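Local structure of copper-transporting ATPase RAN1 (Arabidopsis thaliana, 3DXS) at residues I4-T9 against E58-A63; A33-A36 against R41-V44. The protein probably transports copper across membranes at the expense of ATP, this fragment being its soluble heavy-metal-associated, metal-binding domain. The protein carries 1 engineered substitution. All coordinates share one frame; numbering follows the deposited sequence.

Interaction 1. Residues I4-T9 against E58-A63; sequences IQVGVT and EEIEDA. Unlike the reference sequence in segment 58-63: E59 (reference Ala).
The ferredoxin-like fold of heavy-metal-associated domains packs two helices on one side of an antiparallel sheet, and I60 of helix 53-63 meets V6 and V8 of strand 2-9 in that layer. The contact is small and wholly apolar: no hydrogen bond crosses between the segments, 118 Å² is buried in total, and I60 supplies the helix side of it. Its two methyl ends divide the work. CD1, at the end of the extended CG1 branch (chi2 166°), lies 3.8 Å from V6 CG1, and here the two side chains run past one another in opposite directions. The branch methyl CG2 of I60 meets V8 CG1 tip to tip, also at 3.8 Å. Holding CG2 anti to the backbone N, the chi1 of -63° turns this methyl toward V8 while CG1 carries CD1 toward V6. V8 answers with both of its methyls, since its CG2 stands 4.1 Å from I60 CD1. V6 and V8, two apart on the strand, thus both meet the one isoleucine. The backbones stay well apart, V8 CA and I60 CA being 7.8 Å from each other, and side chains alone bridge the layers. F65 touches both V8 and I60, and A67 of strand 66-72 also lies against I60, which widens the patch. All three touching residues are buried, and with methyl groups alone meeting at van der Waals distance, the chemistry is consistent with hydrophobic burial, without directional bonds, as this contact's contribution to holding the helix on the sheet.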
loop_
_atom_site.group_PDB
_atom_site.type_symbol
_atom_site.label_atom_id
_atom_site.label_comp_id
_atom_site.label_asym_id
_atom_site.label_seq_id
_atom_site.Cartn_x
_atom_site.Cartn_y
_atom_site.Cartn_z
ATOM N N ILE A 4 -6.016 5.498 -2.958
ATOM C CA ILE A 4 -4.730 6.240 -2.906
ATOM C C ILE A 4 -3.633 5.513 -3.665
ATOM O O ILE A 4 -3.634 4.295 -3.803
ATOM C CB ILE A 4 -4.242 6.552 -1.470
ATOM C CG1 ILE A 4 -4.144 5.276 -0.616
ATOM C CG2 ILE A 4 -5.131 7.590 -0.847
ATOM C CD1 ILE A 4 -3.688 5.494 0.804
ATOM N N GLN A 5 -2.713 6.320 -4.165
ATOM C CA GLN A 5 -1.492 5.854 -4.809
ATOM C C GLN A 5 -0.334 6.097 -3.876
ATOM O O GLN A 5 0.016 7.225 -3.573
ATOM C CB GLN A 5 -1.275 6.601 -6.132
ATOM C CG GLN A 5 -2.444 6.474 -7.080
ATOM C CD GLN A 5 -2.342 7.359 -8.318
ATOM O OE1 GLN A 5 -1.410 8.160 -8.460
ATOM N NE2 GLN A 5 -3.308 7.215 -9.224
ATOM N N VAL A 6 0.220 5.001 -3.382
ATOM C CA VAL A 6 1.305 5.044 -2.405
ATOM C C VAL A 6 2.632 4.746 -3.069
ATOM O O VAL A 6 2.775 3.813 -3.852
ATOM C CB VAL A 6 1.060 4.027 -1.257
ATOM C CG1 VAL A 6 2.035 4.248 -0.125
ATOM C CG2 VAL A 6 -0.366 4.121 -0.747
ATOM N N GLY A 7 3.611 5.569 -2.746
ATOM C CA GLY A 7 4.982 5.328 -3.180
ATOM C C GLY A 7 5.642 4.388 -2.198
ATOM O O GLY A 7 5.484 4.512 -0.989
ATOM N N VAL A 8 6.363 3.424 -2.751
ATOM C CA VAL A 8 7.098 2.444 -1.963
ATOM C C VAL A 8 8.513 2.275 -2.490
ATOM O O VAL A 8 8.718 2.046 -3.682
ATOM C CB VAL A 8 6.399 1.077 -2.005
ATOM C CG1 VAL A 8 7.104 0.080 -1.072
ATOM C CG2 VAL A 8 4.893 1.222 -1.681
ATOM N N THR A 9 9.474 2.413 -1.586
ATOM C CA THR A 9 10.862 2.162 -1.968
ATOM C C THR A 9 11.438 0.953 -1.251
ATOM O O THR A 9 11.123 0.637 -0.108
ATOM C CB THR A 9 11.755 3.419 -1.856
ATOM O OG1 THR A 9 11.856 3.849 -0.495
ATOM C CG2 THR A 9 11.187 4.541 -2.716
ATOM N N GLU A 58 2.022 2.944 7.288
ATOM C CA GLU A 58 2.667 2.257 8.412
ATOM C C GLU A 58 2.750 0.748 8.177
ATOM O O GLU A 58 3.741 0.110 8.531
ATOM C CB GLU A 58 1.952 2.576 9.744
ATOM C CG GLU A 58 2.495 1.852 10.966
ATOM C CD GLU A 58 1.979 2.445 12.267
ATOM O OE1 GLU A 58 1.550 3.619 12.261
ATOM O OE2 GLU A 58 1.996 1.739 13.293
ATOM N N GLU A 59 1.708 0.190 7.576
ATOM C CA GLU A 59 1.689 -1.248 7.268
ATOM C C GLU A 59 2.807 -1.624 6.309
ATOM O O GLU A 59 3.444 -2.673 6.427
ATOM C CB GLU A 59 0.329 -1.697 6.701
ATOM N N ILE A 60 3.057 -0.747 5.352
ATOM C CA ILE A 60 4.108 -1.000 4.350
ATOM C C ILE A 60 5.485 -0.884 5.004
ATOM O O ILE A 60 6.412 -1.659 4.730
ATOM C CB ILE A 60 3.988 -0.047 3.150
ATOM C CG1 ILE A 60 2.657 -0.300 2.449
ATOM C CG2 ILE A 60 5.176 -0.234 2.207
ATOM C CD1 ILE A 60 2.255 0.775 1.447
ATOM N N GLU A 61 5.593 0.079 5.907
ATOM C CA GLU A 61 6.838 0.292 6.646
ATOM C C GLU A 61 7.117 -0.919 7.506
ATOM O O GLU A 61 8.239 -1.420 7.583
ATOM C CB GLU A 61 6.796 1.555 7.507
ATOM C CG GLU A 61 6.769 2.855 6.720
ATOM C CD GLU A 61 6.531 4.054 7.620
ATOM O OE1 GLU A 61 6.003 3.858 8.735
ATOM O OE2 GLU A 61 6.868 5.190 7.222
ATOM N N ASP A 62 6.069 -1.398 8.147
ATOM C CA ASP A 62 6.206 -2.537 9.066
ATOM C C ASP A 62 6.653 -3.786 8.314
ATOM O O ASP A 62 7.312 -4.668 8.864
ATOM C CB ASP A 62 4.895 -2.825 9.805
ATOM C CG ASP A 62 4.585 -1.803 10.883
ATOM O OD1 ASP A 62 5.462 -0.982 11.238
ATOM O OD2 ASP A 62 3.442 -1.840 11.386
ATOM N N ALA A 63 6.280 -3.843 7.045
ATOM C CA ALA A 63 6.624 -4.988 6.179
ATOM C C ALA A 63 8.101 -4.990 5.873
ATOM O O ALA A 63 8.695 -6.034 5.605
ATOM C CB ALA A 63 5.827 -4.975 4.885
#

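Interaction 2. Residues A33-A36 against R41-V44; sequences ASVA and RADV
Strands 33-36 and 41-44 run antiparallel, their axes 4.5 Å apart at closest approach and their directions 165° from each other, with S34 facing D43 and A36 facing R41 as hydrogen-bonded pairs. S34 N gives a bond of 2.9 Å to D43 O, and D43 N returns one of 2.8 Å to S34 O. A36 N binds R41 O at 2.8 Å, whereas the reverse bond from R41 N to A36 O is weak. In the non-hydrogen-bonded pair V35 and A42, V35 CG2 comes 4.1 Å from A42 CB; V35 CG1, anti to the backbone N, sits against R41 O. These strands form the hairpin that is central, in chain order, to the beta-alpha-beta-beta-alpha-beta ferredoxin-like fold, with strand 30-36 at the edge of the sheet. Its A33, V35, A42 and V44 face bears helix 14-25, where L24 touches A33 and V44 and V20 touches V35. On the S34, A36, R41 and D43 face, R41 bends along its own strand towards D43 and grips the carboxylate side-on: NE reaches the syn lone pair of OD1 at 2.8 Å, nearly in the guanidinium plane, and NH2 meets OD2 at 3.0 Å. An alanine in place of D43 would probably leave the guanidinium without this two-nitrogen partner and let the R41 side chain turn more freely. Across the hairpin on that face, a water donates to D43 O and, in the given conformer of S34, also hydrogen-bonds S34 OG.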
loop_
_atom_site.group_PDB
_atom_site.type_symbol
_atom_site.label_atom_id
_atom_site.label_comp_id
_atom_site.label_asym_id
_atom_site.label_seq_id
_atom_site.Cartn_x
_atom_site.Cartn_y
_atom_site.Cartn_z
ATOM N N ALA A 33 -5.538 -4.102 -2.980
ATOM C CA ALA A 33 -4.162 -3.595 -3.079
ATOM C C ALA A 33 -3.476 -4.142 -4.320
ATOM O O ALA A 33 -3.389 -5.347 -4.537
ATOM C CB ALA A 33 -3.367 -3.946 -1.806
ATOM N N SER A 34 -3.024 -3.215 -5.139
ATOM C CA SER A 34 -2.340 -3.547 -6.382
ATOM C C SER A 34 -0.971 -2.886 -6.420
ATOM O O SER A 34 -0.848 -1.664 -6.454
ATOM C CB SER A 34 -3.187 -3.101 -7.568
ATOM O OG SER A 34 -4.495 -3.649 -7.486
ATOM N N VAL A 35 0.036 -3.732 -6.403
ATOM C CA VAL A 35 1.428 -3.301 -6.328
ATOM C C VAL A 35 2.099 -3.455 -7.666
ATOM O O VAL A 35 1.989 -4.486 -8.322
ATOM C CB VAL A 35 2.203 -4.116 -5.278
ATOM C CG1 VAL A 35 3.633 -3.607 -5.161
ATOM C CG2 VAL A 35 1.495 -4.083 -3.923
ATOM N N ALA A 36 2.769 -2.383 -8.057
ATOM C CA ALA A 36 3.541 -2.321 -9.292
ATOM C C ALA A 36 5.022 -2.205 -8.980
ATOM O O ALA A 36 5.563 -1.128 -8.753
ATOM C CB ALA A 36 3.078 -1.147 -10.166
ATOM N N ARG A 41 5.105 1.585 -6.755
ATOM C CA ARG A 41 3.701 1.924 -6.472
ATOM C C ARG A 41 2.895 0.823 -5.834
ATOM O O ARG A 41 3.013 -0.341 -6.163
ATOM C CB ARG A 41 3.004 2.346 -7.771
ATOM C CG ARG A 41 3.230 3.802 -8.160
ATOM C CD ARG A 41 2.202 4.736 -7.517
ATOM N NE ARG A 41 0.872 4.498 -8.051
ATOM C CZ ARG A 41 0.402 5.056 -9.166
ATOM N NH1 ARG A 41 1.144 5.915 -9.872
ATOM N NH2 ARG A 41 -0.809 4.758 -9.583
ATOM N N ALA A 42 2.065 1.251 -4.902
ATOM C CA ALA A 42 0.994 0.434 -4.351
ATOM C C ALA A 42 -0.288 1.244 -4.326
ATOM O O ALA A 42 -0.393 2.268 -3.652
ATOM C CB ALA A 42 1.359 -0.063 -2.925
ATOM N N ASP A 43 -1.242 0.763 -5.095
ATOM C CA ASP A 43 -2.546 1.402 -5.233
ATOM C C ASP A 43 -3.551 0.697 -4.339
ATOM O O ASP A 43 -3.785 -0.503 -4.439
ATOM C CB ASP A 43 -2.978 1.398 -6.691
ATOM C CG ASP A 43 -2.113 2.288 -7.537
ATOM O OD1 ASP A 43 -1.303 3.027 -6.956
ATOM O OD2 ASP A 43 -2.241 2.235 -8.778
ATOM N N VAL A 44 -4.127 1.471 -3.436
ATOM C CA VAL A 44 -4.951 0.920 -2.355
ATOM C C VAL A 44 -6.342 1.525 -2.276
ATOM O O VAL A 44 -6.532 2.735 -2.156
ATOM C CB VAL A 44 -4.229 1.081 -0.983
ATOM C CG1 VAL A 44 -5.001 0.386 0.125
ATOM C CG2 VAL A 44 -2.787 0.546 -1.056
HETATM O O HOH W 1 -6.064 -1.544 -5.968
#

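In the fold
Interactions 1 and 2 lie on one antiparallel sheet with centres about 9 Å apart, and strand 41-46 borders strand 2-9 directly. The probable hydrogen bonds from V6 N to A42 O (2.8 Å) and from V44 N to I4 O (2.9 Å) join them. In sequence, the hairpin of interaction 2 falls between the two segments of interaction 1. Helix 53-63 covers the sheet at V6 and V8, and helix 14-25 covers it at the hairpin. The zinc ion bound by C13 and C16 is about 11 Å from the side chains of both V8 and V35, so neither contact reaches the metal directly.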